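Local coordinates for putative oxidoreductase (Klebsiella pneumoniae subsp. pneumoniae MGH 78578, PDB 3E82), which is probably an NAD(P)-dependent oxidoreductase of the Gfo/Idh/MocA family, with an N-terminal Rossmann domain and a C-terminal alpha/beta domain, at residues Val71-Pro76 and Ala81-Leu86; Glu106-Ile111 and Asp349-Thr354; Met304-Ala309 and Ala315-Pro320. One frame throughout, in Å; residues are numbered along the deposited sequence.

Contact 1 of 3, residues Val71-Pro76 and Ala81-Leu86; sequences VVIASP and APLARL
Ile-73 CD1 meets the helix 80-89 at its backbone, between Leu-83 and Ala-84. Ile-73 CD1 lies 3.4 Å from Ala-84 N and 3.6 Å from Leu-83 C. Ile-73 CD1 also touches the two CB atoms, Leu-83 CB at 3.7 Å and Ala-84 CB at 3.9 Å. Ile-73 points from the strand toward the helix. Its CG1 lies beside the backbone N (chi1 -56°) and chi2 is extended (-176°), which places CD1 against the backbone of Leu-83 and Ala-84. Leu-83 points back toward the strand. Its CG also lies beside its own backbone N, and its CD1 reaches Ser-75, two residues beyond Ile-73 on the first segment. There Ser-75 OG and Leu-83 CD1 are 3.3 Å apart, a close meeting of a hydroxyl and a methyl. The polar need of that hydroxyl is met by its hydrogen bond with Thr-79 OG1, in the turn that leads into the helix. No hydrogen bond joins the two segments. The contact is mainly apolar and mostly buried. It is the first half of a beta-alpha-beta unit, strand 70-73, helix 80-89 and strand 93-96, within the Rossmann fold. The strand lies between strands 8-13 and 93-96 in the parallel sheet. Leu-83 also touches Ile-13 of strand 8-13 and Pro-59 of helix 59-64. On the helix 104-116, Leu-110 packs against Ala-84.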
ATOM      1  N   VAL B  71      35.213   6.673  17.464  1.00 18.48           N
ATOM      2  CA  VAL B  71      34.167   7.081  18.390  1.00 17.74           C
ATOM      3  C   VAL B  71      32.810   6.586  17.888  1.00 18.59           C
ATOM      4  O   VAL B  71      32.467   6.787  16.725  1.00 17.48           O
ATOM      5  CB  VAL B  71      34.127   8.634  18.515  1.00 17.96           C
ATOM      6  CG1 VAL B  71      32.913   9.075  19.317  1.00 16.87           C
ATOM      7  CG2 VAL B  71      35.413   9.132  19.180  1.00 17.06           C
ATOM      8  N   VAL B  72      32.056   5.921  18.762  1.00 17.66           N
ATOM      9  CA  VAL B  72      30.720   5.432  18.427  1.00 17.69           C
ATOM     10  C   VAL B  72      29.747   6.269  19.274  1.00 18.14           C
ATOM     11  O   VAL B  72      29.712   6.154  20.500  1.00 17.48           O
ATOM     12  CB  VAL B  72      30.554   3.920  18.766  1.00 17.52           C
ATOM     13  CG1 VAL B  72      29.112   3.487  18.543  1.00 16.13           C
ATOM     14  CG2 VAL B  72      31.487   3.079  17.895  1.00 19.05           C
ATOM     15  N   ILE B  73      28.966   7.113  18.613  1.00 18.15           N
ATOM     16  CA  ILE B  73      28.033   7.993  19.305  1.00 17.80           C
ATOM     17  C   ILE B  73      26.641   7.399  19.478  1.00 18.79           C
ATOM     18  O   ILE B  73      25.893   7.206  18.513  1.00 20.13           O
ATOM     19  CB  ILE B  73      27.964   9.336  18.575  1.00 17.49           C
ATOM     20  CG1 ILE B  73      29.386   9.906  18.469  1.00 19.40           C
ATOM     21  CG2 ILE B  73      27.028  10.297  19.304  1.00 16.71           C
ATOM     22  CD1 ILE B  73      29.460  11.278  17.854  1.00 20.34           C
ATOM     23  N   ALA B  74      26.306   7.114  20.730  1.00 18.63           N
ATOM     24  CA  ALA B  74      25.023   6.524  21.086  1.00 19.05           C
ATOM     25  C   ALA B  74      24.400   7.301  22.249  1.00 20.02           C
ATOM     26  O   ALA B  74      23.722   6.732  23.100  1.00 20.10           O
ATOM     27  CB  ALA B  74      25.221   5.062  21.478  1.00 17.92           C
ATOM     28  N   SER B  75      24.659   8.601  22.276  1.00 21.77           N
ATOM     29  CA  SER B  75      24.137   9.496  23.308  1.00 22.99           C
ATOM     30  C   SER B  75      22.827  10.101  22.777  1.00 22.60           C
ATOM     31  O   SER B  75      22.403   9.765  21.671  1.00 22.12           O
ATOM     32  CB  SER B  75      25.179  10.582  23.590  1.00 22.45           C
ATOM     33  OG  SER B  75      25.648  11.160  22.383  1.00 22.18           O
ATOM     34  N   PRO B  76      22.163  10.984  23.556  1.00 22.67           N
ATOM     35  CA  PRO B  76      20.906  11.598  23.103  1.00 22.61           C
ATOM     36  C   PRO B  76      20.990  12.235  21.715  1.00 23.79           C
ATOM     37  O   PRO B  76      22.031  12.767  21.328  1.00 24.79           O
ATOM     38  CB  PRO B  76      20.616  12.632  24.187  1.00 23.12           C
ATOM     39  CG  PRO B  76      21.155  11.970  25.427  1.00 23.14           C
ATOM     40  CD  PRO B  76      22.490  11.424  24.929  1.00 23.20           C
ATOM     41  N   ALA B  81      25.213  15.511  16.360  1.00 21.95           N
ATOM     42  CA  ALA B  81      25.936  16.444  15.493  1.00 22.07           C
ATOM     43  C   ALA B  81      27.130  17.112  16.179  1.00 23.60           C
ATOM     44  O   ALA B  81      28.242  17.113  15.646  1.00 24.58           O
ATOM     45  CB  ALA B  81      24.981  17.504  14.957  1.00 22.26           C
ATOM     46  N   PRO B  82      26.921  17.693  17.370  1.00 24.04           N
ATOM     47  CA  PRO B  82      28.044  18.340  18.055  1.00 23.23           C
ATOM     48  C   PRO B  82      29.189  17.403  18.454  1.00 22.79           C
ATOM     49  O   PRO B  82      30.355  17.753  18.285  1.00 21.84           O
ATOM     50  CB  PRO B  82      27.378  19.023  19.252  1.00 24.68           C
ATOM     51  CG  PRO B  82      26.140  18.223  19.482  1.00 26.25           C
ATOM     52  CD  PRO B  82      25.657  17.928  18.090  1.00 24.62           C
ATOM     53  N   LEU B  83      28.870  16.217  18.974  1.00 21.37           N
ATOM     54  CA  LEU B  83      29.910  15.264  19.367  1.00 21.37           C
ATOM     55  C   LEU B  83      30.656  14.705  18.157  1.00 22.53           C
ATOM     56  O   LEU B  83      31.858  14.443  18.228  1.00 21.93           O
ATOM     57  CB  LEU B  83      29.314  14.111  20.184  1.00 22.25           C
ATOM     58  CG  LEU B  83      28.951  14.441  21.634  1.00 22.34           C
ATOM     59  CD1 LEU B  83      28.185  13.288  22.269  1.00 23.67           C
ATOM     60  CD2 LEU B  83      30.233  14.729  22.408  1.00 25.58           C
ATOM     61  N   ALA B  84      29.942  14.513  17.051  1.00 20.47           N
ATOM     62  CA  ALA B  84      30.559  14.001  15.838  1.00 22.46           C
ATOM     63  C   ALA B  84      31.529  15.075  15.365  1.00 23.42           C
ATOM     64  O   ALA B  84      32.632  14.784  14.907  1.00 22.45           O
ATOM     65  CB  ALA B  84      29.498  13.742  14.774  1.00 22.21           C
ATOM     66  N   ARG B  85      31.102  16.326  15.497  1.00 23.65           N
ATOM     67  CA  ARG B  85      31.917  17.462  15.095  1.00 26.66           C
ATOM     68  C   ARG B  85      33.206  17.496  15.915  1.00 25.72           C
ATOM     69  O   ARG B  85      34.298  17.667  15.371  1.00 24.57           O
ATOM     70  CB  ARG B  85      31.136  18.758  15.317  1.00 28.23           C
ATOM     71  CG  ARG B  85      31.509  19.876  14.376  1.00 33.33           C
ATOM     72  CD  ARG B  85      30.620  21.094  14.593  1.00 36.49           C
ATOM     73  NE  ARG B  85      30.352  21.804  13.345  1.00 40.57           N
ATOM     74  CZ  ARG B  85      29.344  21.523  12.524  1.00 42.97           C
ATOM     75  NH1 ARG B  85      28.501  20.543  12.819  1.00 45.97           N
ATOM     76  NH2 ARG B  85      29.173  22.222  11.409  1.00 44.46           N
ATOM     77  N   LEU B  86      33.063  17.330  17.226  1.00 25.73           N
ATOM     78  CA  LEU B  86      34.199  17.345  18.134  1.00 25.47           C
ATOM     79  C   LEU B  86      35.142  16.179  17.850  1.00 24.85           C
ATOM     80  O   LEU B  86      36.360  16.345  17.820  1.00 23.72           O
ATOM     81  CB  LEU B  86      33.713  17.261  19.581  1.00 26.63           C
ATOM     82  CG  LEU B  86      34.792  17.511  20.634  1.00 27.90           C
ATOM     83  CD1 LEU B  86      35.290  18.948  20.508  1.00 29.91           C
ATOM     84  CD2 LEU B  86      34.231  17.267  22.018  1.00 28.93           C
TER

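Contact 2 of 3, residues Glu106-Ile111 and Asp349-Thr354; sequences EARELI and DDERNT
Arg-108 and Glu-351 form a two-pronged salt bridge between helix 104-116 and helix 349-356. Arg-108 NE gives a hydrogen bond to Glu-351 OE2 at 2.6 Å, with an N-H...O angle of 157°. Arg-108 NH2 gives a second to Glu-351 OE1 at 2.9 Å, and this one is about as straight. The grip is side-on: NE and one terminal nitrogen each take one carboxylate oxygen. Both oxygens use their syn lone pairs. The two flat groups are nearly coplanar, 13° apart, and the carboxylate carbon lies in plane at the guanidinium edge. The side chains themselves cross at about a right angle. Arg-108 is extended from CG to NE, which spans much of the gap between helices whose nearest CA atoms, Arg-108 CA and Glu-351 CA, are 9.9 Å apart. A second shell fixes both partners. Arg-108 NH2 also bonds to the backbone O of Asp-346. Glu-351 OE1 also accepts from the backbone N of Ser-348, just before the helix segment. Leu-324 of helix 320-339 touches the Glu-351 side chain. The bridge ties the Rossmann-fold helix to a helix near the C-terminus, at a partly exposed site. The paired bonds hold the two groups against rotation about their last torsions. The charges are matched, and each probably helps keep the other ionised.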
ATOM      1  N   GLU B 106      23.578  20.465   8.629  1.00 20.43           N
ATOM      2  CA  GLU B 106      24.607  19.985   9.546  1.00 21.57           C
ATOM      3  C   GLU B 106      25.162  18.654   9.048  1.00 21.11           C
ATOM      4  O   GLU B 106      26.355  18.385   9.188  1.00 20.89           O
ATOM      5  CB  GLU B 106      24.062  19.834  10.968  1.00 24.38           C
ATOM      6  CG  GLU B 106      23.473  21.125  11.529  1.00 31.30           C
ATOM      7  CD  GLU B 106      23.853  21.377  12.982  1.00 34.29           C
ATOM      8  OE1 GLU B 106      23.957  20.401  13.760  1.00 32.79           O
ATOM      9  OE2 GLU B 106      24.034  22.562  13.347  1.00 37.45           O
ATOM     10  N   ALA B 107      24.306  17.822   8.459  1.00 20.29           N
ATOM     11  CA  ALA B 107      24.780  16.548   7.927  1.00 19.48           C
ATOM     12  C   ALA B 107      25.825  16.872   6.852  1.00 18.65           C
ATOM     13  O   ALA B 107      26.914  16.307   6.834  1.00 17.12           O
ATOM     14  CB  ALA B 107      23.621  15.761   7.317  1.00 18.61           C
ATOM     15  N   ARG B 108      25.496  17.802   5.963  1.00 19.61           N
ATOM     16  CA  ARG B 108      26.426  18.170   4.900  1.00 19.93           C
ATOM     17  C   ARG B 108      27.717  18.739   5.466  1.00 21.14           C
ATOM     18  O   ARG B 108      28.800  18.493   4.929  1.00 19.85           O
ATOM     19  CB  ARG B 108      25.786  19.181   3.943  1.00 19.74           C
ATOM     20  CG  ARG B 108      24.698  18.573   3.078  1.00 19.13           C
ATOM     21  CD  ARG B 108      24.236  19.508   1.965  1.00 20.06           C
ATOM     22  NE  ARG B 108      23.395  18.796   1.004  1.00 21.22           N
ATOM     23  CZ  ARG B 108      22.067  18.835   0.981  1.00 22.09           C
ATOM     24  NH1 ARG B 108      21.402  19.567   1.865  1.00 21.01           N
ATOM     25  NH2 ARG B 108      21.397  18.117   0.086  1.00 21.08           N
ATOM     26  N   GLU B 109      27.602  19.496   6.554  1.00 20.39           N
ATOM     27  CA  GLU B 109      28.782  20.084   7.171  1.00 23.44           C
ATOM     28  C   GLU B 109      29.684  18.978   7.717  1.00 21.08           C
ATOM     29  O   GLU B 109      30.896  19.028   7.535  1.00 19.99           O
ATOM     30  CB  GLU B 109      28.378  21.067   8.279  1.00 25.35           C
ATOM     31  CG  GLU B 109      27.499  22.210   7.764  1.00 32.92           C
ATOM     32  CD  GLU B 109      27.184  23.263   8.822  1.00 36.53           C
ATOM     33  OE1 GLU B 109      27.015  22.896  10.011  1.00 40.12           O
ATOM     34  OE2 GLU B 109      27.085  24.455   8.454  1.00 37.73           O
ATOM     35  N   LEU B 110      29.091  17.972   8.358  1.00 18.75           N
ATOM     36  CA  LEU B 110      29.872  16.858   8.896  1.00 18.13           C
ATOM     37  C   LEU B 110      30.571  16.079   7.782  1.00 19.00           C
ATOM     38  O   LEU B 110      31.735  15.705   7.915  1.00 19.26           O
ATOM     39  CB  LEU B 110      28.986  15.914   9.719  1.00 18.60           C
ATOM     40  CG  LEU B 110      28.448  16.508  11.023  1.00 19.76           C
ATOM     41  CD1 LEU B 110      27.711  15.442  11.809  1.00 20.49           C
ATOM     42  CD2 LEU B 110      29.613  17.065  11.858  1.00 23.27           C
ATOM     43  N   ILE B 111      29.860  15.839   6.682  1.00 17.60           N
ATOM     44  CA  ILE B 111      30.439  15.124   5.553  1.00 18.35           C
ATOM     45  C   ILE B 111      31.686  15.871   5.062  1.00 19.12           C
ATOM     46  O   ILE B 111      32.749  15.269   4.879  1.00 18.88           O
ATOM     47  CB  ILE B 111      29.405  14.979   4.406  1.00 18.23           C
ATOM     48  CG1 ILE B 111      28.267  14.048   4.859  1.00 18.07           C
ATOM     49  CG2 ILE B 111      30.076  14.408   3.149  1.00 18.33           C
ATOM     50  CD1 ILE B 111      27.134  13.899   3.849  1.00 18.94           C
ATOM     51  N   ASP B 349      23.830  18.049  -7.297  1.00 33.61           N
ATOM     52  CA  ASP B 349      24.262  17.222  -8.414  1.00 36.24           C
ATOM     53  C   ASP B 349      25.448  16.354  -8.033  1.00 35.89           C
ATOM     54  O   ASP B 349      25.525  15.194  -8.425  1.00 36.56           O
ATOM     55  CB  ASP B 349      24.622  18.103  -9.604  1.00 41.09           C
ATOM     56  CG  ASP B 349      23.409  18.760 -10.216  1.00 45.43           C
ATOM     57  OD1 ASP B 349      22.618  18.054 -10.877  1.00 49.10           O
ATOM     58  OD2 ASP B 349      23.234  19.981 -10.021  1.00 49.91           O
ATOM     59  N   ASP B 350      26.373  16.913  -7.260  1.00 35.79           N
ATOM     60  CA  ASP B 350      27.540  16.154  -6.842  1.00 36.20           C
ATOM     61  C   ASP B 350      27.145  15.030  -5.880  1.00 34.08           C
ATOM     62  O   ASP B 350      27.756  13.958  -5.879  1.00 35.51           O
ATOM     63  CB  ASP B 350      28.578  17.079  -6.194  1.00 39.55           C
ATOM     64  CG  ASP B 350      29.118  18.123  -7.166  1.00 44.12           C
ATOM     65  OD1 ASP B 350      29.074  17.879  -8.395  1.00 46.29           O
ATOM     66  OD2 ASP B 350      29.597  19.183  -6.704  1.00 45.54           O
ATOM     67  N   GLU B 351      26.127  15.271  -5.063  1.00 31.36           N
ATOM     68  CA  GLU B 351      25.673  14.247  -4.131  1.00 30.45           C
ATOM     69  C   GLU B 351      25.008  13.123  -4.927  1.00 30.60           C
ATOM     70  O   GLU B 351      25.200  11.942  -4.634  1.00 29.67           O
ATOM     71  CB  GLU B 351      24.710  14.856  -3.105  1.00 27.87           C
ATOM     72  CG  GLU B 351      25.431  15.775  -2.118  1.00 26.79           C
ATOM     73  CD  GLU B 351      24.505  16.660  -1.308  1.00 25.48           C
ATOM     74  OE1 GLU B 351      23.313  16.791  -1.670  1.00 25.38           O
ATOM     75  OE2 GLU B 351      24.981  17.245  -0.309  1.00 24.59           O
ATOM     76  N   ARG B 352      24.252  13.502  -5.951  1.00 31.64           N
ATOM     77  CA  ARG B 352      23.575  12.532  -6.808  1.00 35.31           C
ATOM     78  C   ARG B 352      24.576  11.708  -7.607  1.00 37.10           C
ATOM     79  O   ARG B 352      24.376  10.508  -7.804  1.00 38.79           O
ATOM     80  CB  ARG B 352      22.634  13.243  -7.771  1.00 33.93           C
ATOM     81  CG  ARG B 352      21.448  13.897  -7.106  1.00 34.49           C
ATOM     82  CD  ARG B 352      20.814  14.895  -8.054  1.00 35.83           C
ATOM     83  NE  ARG B 352      19.644  15.540  -7.475  1.00 36.21           N
ATOM     84  CZ  ARG B 352      18.492  14.920  -7.255  1.00 37.60           C
ATOM     85  NH1 ARG B 352      18.362  13.636  -7.571  1.00 36.22           N
ATOM     86  NH2 ARG B 352      17.471  15.581  -6.719  1.00 38.09           N
ATOM     87  N   ASN B 353      25.644  12.350  -8.078  1.00 38.74           N
ATOM     88  CA  ASN B 353      26.669  11.648  -8.850  1.00 39.63           C
ATOM     89  C   ASN B 353      27.268  10.576  -7.970  1.00 39.22           C
ATOM     90  O   ASN B 353      27.401   9.418  -8.369  1.00 39.35           O
ATOM     91  CB  ASN B 353      27.791  12.594  -9.285  1.00 42.37           C
ATOM     92  CG  ASN B 353      27.322  13.645 -10.266  1.00 44.62           C
ATOM     93  OD1 ASN B 353      26.317  13.466 -10.952  1.00 45.46           O
ATOM     94  ND2 ASN B 353      28.065  14.749 -10.351  1.00 47.05           N
ATOM     95  N   THR B 354      27.638  10.979  -6.762  1.00 37.95           N
ATOM     96  CA  THR B 354      28.225  10.058  -5.811  1.00 37.20           C
ATOM     97  C   THR B 354      27.247   8.909  -5.568  1.00 38.16           C
ATOM     98  O   THR B 354      27.644   7.748  -5.505  1.00 38.86           O
ATOM     99  CB  THR B 354      28.521  10.767  -4.482  1.00 37.40           C
ATOM    100  OG1 THR B 354      29.299  11.946  -4.731  1.00 36.75           O
ATOM    101  CG2 THR B 354      29.288   9.842  -3.555  1.00 36.86           C
TER

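Contact 3 of 3, residues Met304-Ala309 and Ala315-Pro320; sequences MLIRDA and ANPVPP
Pro-317 packs on the side of helix 300-310, where the chain leaves that helix and folds back along it, within the C-terminal alpha/beta domain. An Asx turn at Asn-316 shapes the returning loop, which leads into helix 320-339. Apolar contacts carry most of the interface. Pro-317 CB lies 3.5 Å from Leu-305 CB, and Leu-305 CD1 adds a looser touch on the same ring carbon. The Leu-305 and Pro-317 side chains run past one another in opposed senses. Ile-306 comes to the ring at about a right angle. Ile-306 CD1 is 3.8 Å from Pro-317 CG. Its chi2 of -72° bends the chain, and this brings the methyl in although the CB does not point at the loop. Ala-309 makes its contact one turn on from Leu-305. Ala-309 CB is 4.0 Å from Pro-317 CD and 3.7 Å from the backbone O of Ala-315. The pyrrolidine ring is thus met by residues on successive turns of the helix. No hydrogen bond crosses between the segments. The loop's own polar groups bond within the loop or to strand 121-123. Asn-316 ND2 donates to Leu-121 O, and Val-318 O accepts from Ser-122 OG. Through both, the loop is joined to that strand, an outermost one of the Rossmann sheet. Ile-306 and Asn-316 run alongside each other in the same direction, and Ile-306 CD1 rests 3.8 Å from Asn-316 OD1. That oxygen has a partner of its own. Asn-316 OD1 accepts from Val-318 N at 3.0 Å, with the donor well above the amide plane, 48° out of it.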
HETATM    1  N   MSE B 304      32.202  -5.206  11.075  1.00 21.06           N
HETATM    2  CA  MSE B 304      33.274  -5.948  10.421  1.00 22.51           C
HETATM    3  C   MSE B 304      33.725  -5.164   9.192  1.00 21.37           C
HETATM    4  O   MSE B 304      34.919  -5.074   8.899  1.00 19.45           O
HETATM    5  CB  MSE B 304      32.785  -7.335  10.014  1.00 25.95           C
HETATM    6  CG  MSE B 304      32.237  -8.133  11.172  1.00 35.09           C
HETATM    7 SE   MSE B 304      31.677  -9.908  10.663  1.00 47.75          SE
HETATM    8  CE  MSE B 304      29.768  -9.750  10.753  1.00 47.01           C
ATOM      9  N   LEU B 305      32.762  -4.576   8.487  1.00 20.08           N
ATOM     10  CA  LEU B 305      33.073  -3.794   7.294  1.00 19.85           C
ATOM     11  C   LEU B 305      33.694  -2.439   7.649  1.00 19.51           C
ATOM     12  O   LEU B 305      34.602  -1.966   6.963  1.00 17.48           O
ATOM     13  CB  LEU B 305      31.812  -3.621   6.442  1.00 19.79           C
ATOM     14  CG  LEU B 305      31.258  -4.926   5.842  1.00 20.50           C
ATOM     15  CD1 LEU B 305      29.931  -4.658   5.146  1.00 21.99           C
ATOM     16  CD2 LEU B 305      32.268  -5.510   4.845  1.00 21.31           C
ATOM     17  N   ILE B 306      33.217  -1.815   8.724  1.00 20.48           N
ATOM     18  CA  ILE B 306      33.782  -0.536   9.149  1.00 19.89           C
ATOM     19  C   ILE B 306      35.239  -0.818   9.537  1.00 20.04           C
ATOM     20  O   ILE B 306      36.143  -0.023   9.259  1.00 20.49           O
ATOM     21  CB  ILE B 306      33.030   0.035  10.375  1.00 20.38           C
ATOM     22  CG1 ILE B 306      31.706   0.693   9.935  1.00 20.16           C
ATOM     23  CG2 ILE B 306      33.942   0.985  11.141  1.00 17.85           C
ATOM     24  CD1 ILE B 306      31.853   2.021   9.193  1.00 20.57           C
ATOM     25  N   ARG B 307      35.446  -1.956  10.192  1.00 20.43           N
ATOM     26  CA  ARG B 307      36.778  -2.388  10.607  1.00 23.31           C
ATOM     27  C   ARG B 307      37.654  -2.494   9.363  1.00 23.72           C
ATOM     28  O   ARG B 307      38.713  -1.874   9.274  1.00 23.72           O
ATOM     29  CB  ARG B 307      36.703  -3.765  11.283  1.00 22.55           C
ATOM     30  CG  ARG B 307      38.049  -4.341  11.713  1.00 25.21           C
ATOM     31  CD  ARG B 307      37.919  -5.827  12.057  1.00 26.09           C
ATOM     32  NE  ARG B 307      37.388  -6.558  10.908  1.00 26.59           N
ATOM     33  CZ  ARG B 307      36.943  -7.809  10.939  1.00 27.33           C
ATOM     34  NH1 ARG B 307      36.959  -8.503  12.070  1.00 25.60           N
ATOM     35  NH2 ARG B 307      36.466  -8.361   9.828  1.00 26.75           N
ATOM     36  N   ASP B 308      37.190  -3.277   8.397  1.00 23.38           N
ATOM     37  CA  ASP B 308      37.941  -3.472   7.169  1.00 23.49           C
ATOM     38  C   ASP B 308      38.205  -2.161   6.446  1.00 23.04           C
ATOM     39  O   ASP B 308      39.287  -1.959   5.881  1.00 20.69           O
ATOM     40  CB  ASP B 308      37.206  -4.450   6.254  1.00 24.89           C
ATOM     41  CG  ASP B 308      37.102  -5.836   6.860  1.00 27.00           C
ATOM     42  OD1 ASP B 308      37.942  -6.151   7.727  1.00 26.65           O
ATOM     43  OD2 ASP B 308      36.193  -6.607   6.472  1.00 27.78           O
ATOM     44  N   ALA B 309      37.223  -1.264   6.471  1.00 20.97           N
ATOM     45  CA  ALA B 309      37.376   0.026   5.821  1.00 22.14           C
ATOM     46  C   ALA B 309      38.461   0.839   6.533  1.00 24.20           C
ATOM     47  O   ALA B 309      39.263   1.513   5.886  1.00 23.90           O
ATOM     48  CB  ALA B 309      36.051   0.779   5.827  1.00 20.39           C
ATOM     49  N   ALA B 315      36.161   0.268   0.930  1.00 24.30           N
ATOM     50  CA  ALA B 315      35.559   1.575   1.117  1.00 25.02           C
ATOM     51  C   ALA B 315      34.560   1.538   2.275  1.00 23.35           C
ATOM     52  O   ALA B 315      34.094   0.468   2.685  1.00 20.73           O
ATOM     53  CB  ALA B 315      34.858   2.016  -0.170  1.00 26.57           C
ATOM     54  N   ASN B 316      34.256   2.715   2.812  1.00 22.40           N
ATOM     55  CA  ASN B 316      33.293   2.862   3.902  1.00 20.71           C
ATOM     56  C   ASN B 316      32.044   2.078   3.487  1.00 20.66           C
ATOM     57  O   ASN B 316      31.474   2.333   2.429  1.00 20.25           O
ATOM     58  CB  ASN B 316      32.932   4.343   4.048  1.00 20.78           C
ATOM     59  CG  ASN B 316      32.107   4.640   5.289  1.00 20.08           C
ATOM     60  OD1 ASN B 316      31.467   3.753   5.863  1.00 18.30           O
ATOM     61  ND2 ASN B 316      32.104   5.912   5.698  1.00 16.32           N
ATOM     62  N   PRO B 317      31.601   1.114   4.305  1.00 20.87           N
ATOM     63  CA  PRO B 317      30.402   0.360   3.914  1.00 20.70           C
ATOM     64  C   PRO B 317      29.138   1.218   3.909  1.00 22.72           C
ATOM     65  O   PRO B 317      28.173   0.924   3.195  1.00 20.78           O
ATOM     66  CB  PRO B 317      30.342  -0.755   4.951  1.00 21.45           C
ATOM     67  CG  PRO B 317      30.900  -0.077   6.183  1.00 19.59           C
ATOM     68  CD  PRO B 317      32.100   0.670   5.619  1.00 19.97           C
ATOM     69  N   VAL B 318      29.140   2.282   4.704  1.00 21.43           N
ATOM     70  CA  VAL B 318      27.990   3.167   4.773  1.00 21.40           C
ATOM     71  C   VAL B 318      28.465   4.610   4.753  1.00 21.01           C
ATOM     72  O   VAL B 318      28.544   5.258   5.793  1.00 19.32           O
ATOM     73  CB  VAL B 318      27.181   2.933   6.059  1.00 22.06           C
ATOM     74  CG1 VAL B 318      25.933   3.829   6.065  1.00 20.87           C
ATOM     75  CG2 VAL B 318      26.812   1.458   6.178  1.00 21.92           C
ATOM     76  N   PRO B 319      28.819   5.122   3.567  1.00 21.32           N
ATOM     77  CA  PRO B 319      29.284   6.510   3.467  1.00 19.46           C
ATOM     78  C   PRO B 319      28.193   7.474   3.922  1.00 21.15           C
ATOM     79  O   PRO B 319      26.998   7.229   3.718  1.00 20.52           O
ATOM     80  CB  PRO B 319      29.636   6.655   1.993  1.00 19.53           C
ATOM     81  CG  PRO B 319      28.737   5.641   1.324  1.00 21.96           C
ATOM     82  CD  PRO B 319      28.829   4.464   2.252  1.00 19.27           C
ATOM     83  N   PRO B 320      28.593   8.585   4.554  1.00 20.97           N
ATOM     84  CA  PRO B 320      27.634   9.578   5.046  1.00 20.51           C
ATOM     85  C   PRO B 320      26.625  10.115   4.032  1.00 20.25           C
ATOM     86  O   PRO B 320      25.492  10.442   4.396  1.00 19.10           O
ATOM     87  CB  PRO B 320      28.530  10.669   5.648  1.00 20.36           C
ATOM     88  CG  PRO B 320      29.843  10.515   4.924  1.00 19.92           C
ATOM     89  CD  PRO B 320      29.989   9.021   4.769  1.00 21.26           C
TER

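Overall arrangement
Contact 1 comes first along the chain and lies within the Rossmann domain. Contact 2 opens next, on helix 104-116, and closes near the C-terminus; contact 3 is nested within the long span of chain that contact 2 closes. The centres are about 17 to 19 Å apart. Contacts 1 and 2 touch where helices 80-89 and 104-116 pack, and Arg-85 NH2 meets Glu-109 OE1 in a salt bridge at 2.7 Å. Contacts 2 and 3 touch at Ile-111 and Pro-320. Contacts 1 and 3 do not touch, their nearest atoms being about 7 Å apart. Contact 2 joins early and late parts of the chain directly, while contact 3 lies within the late part and borders strand 121-123.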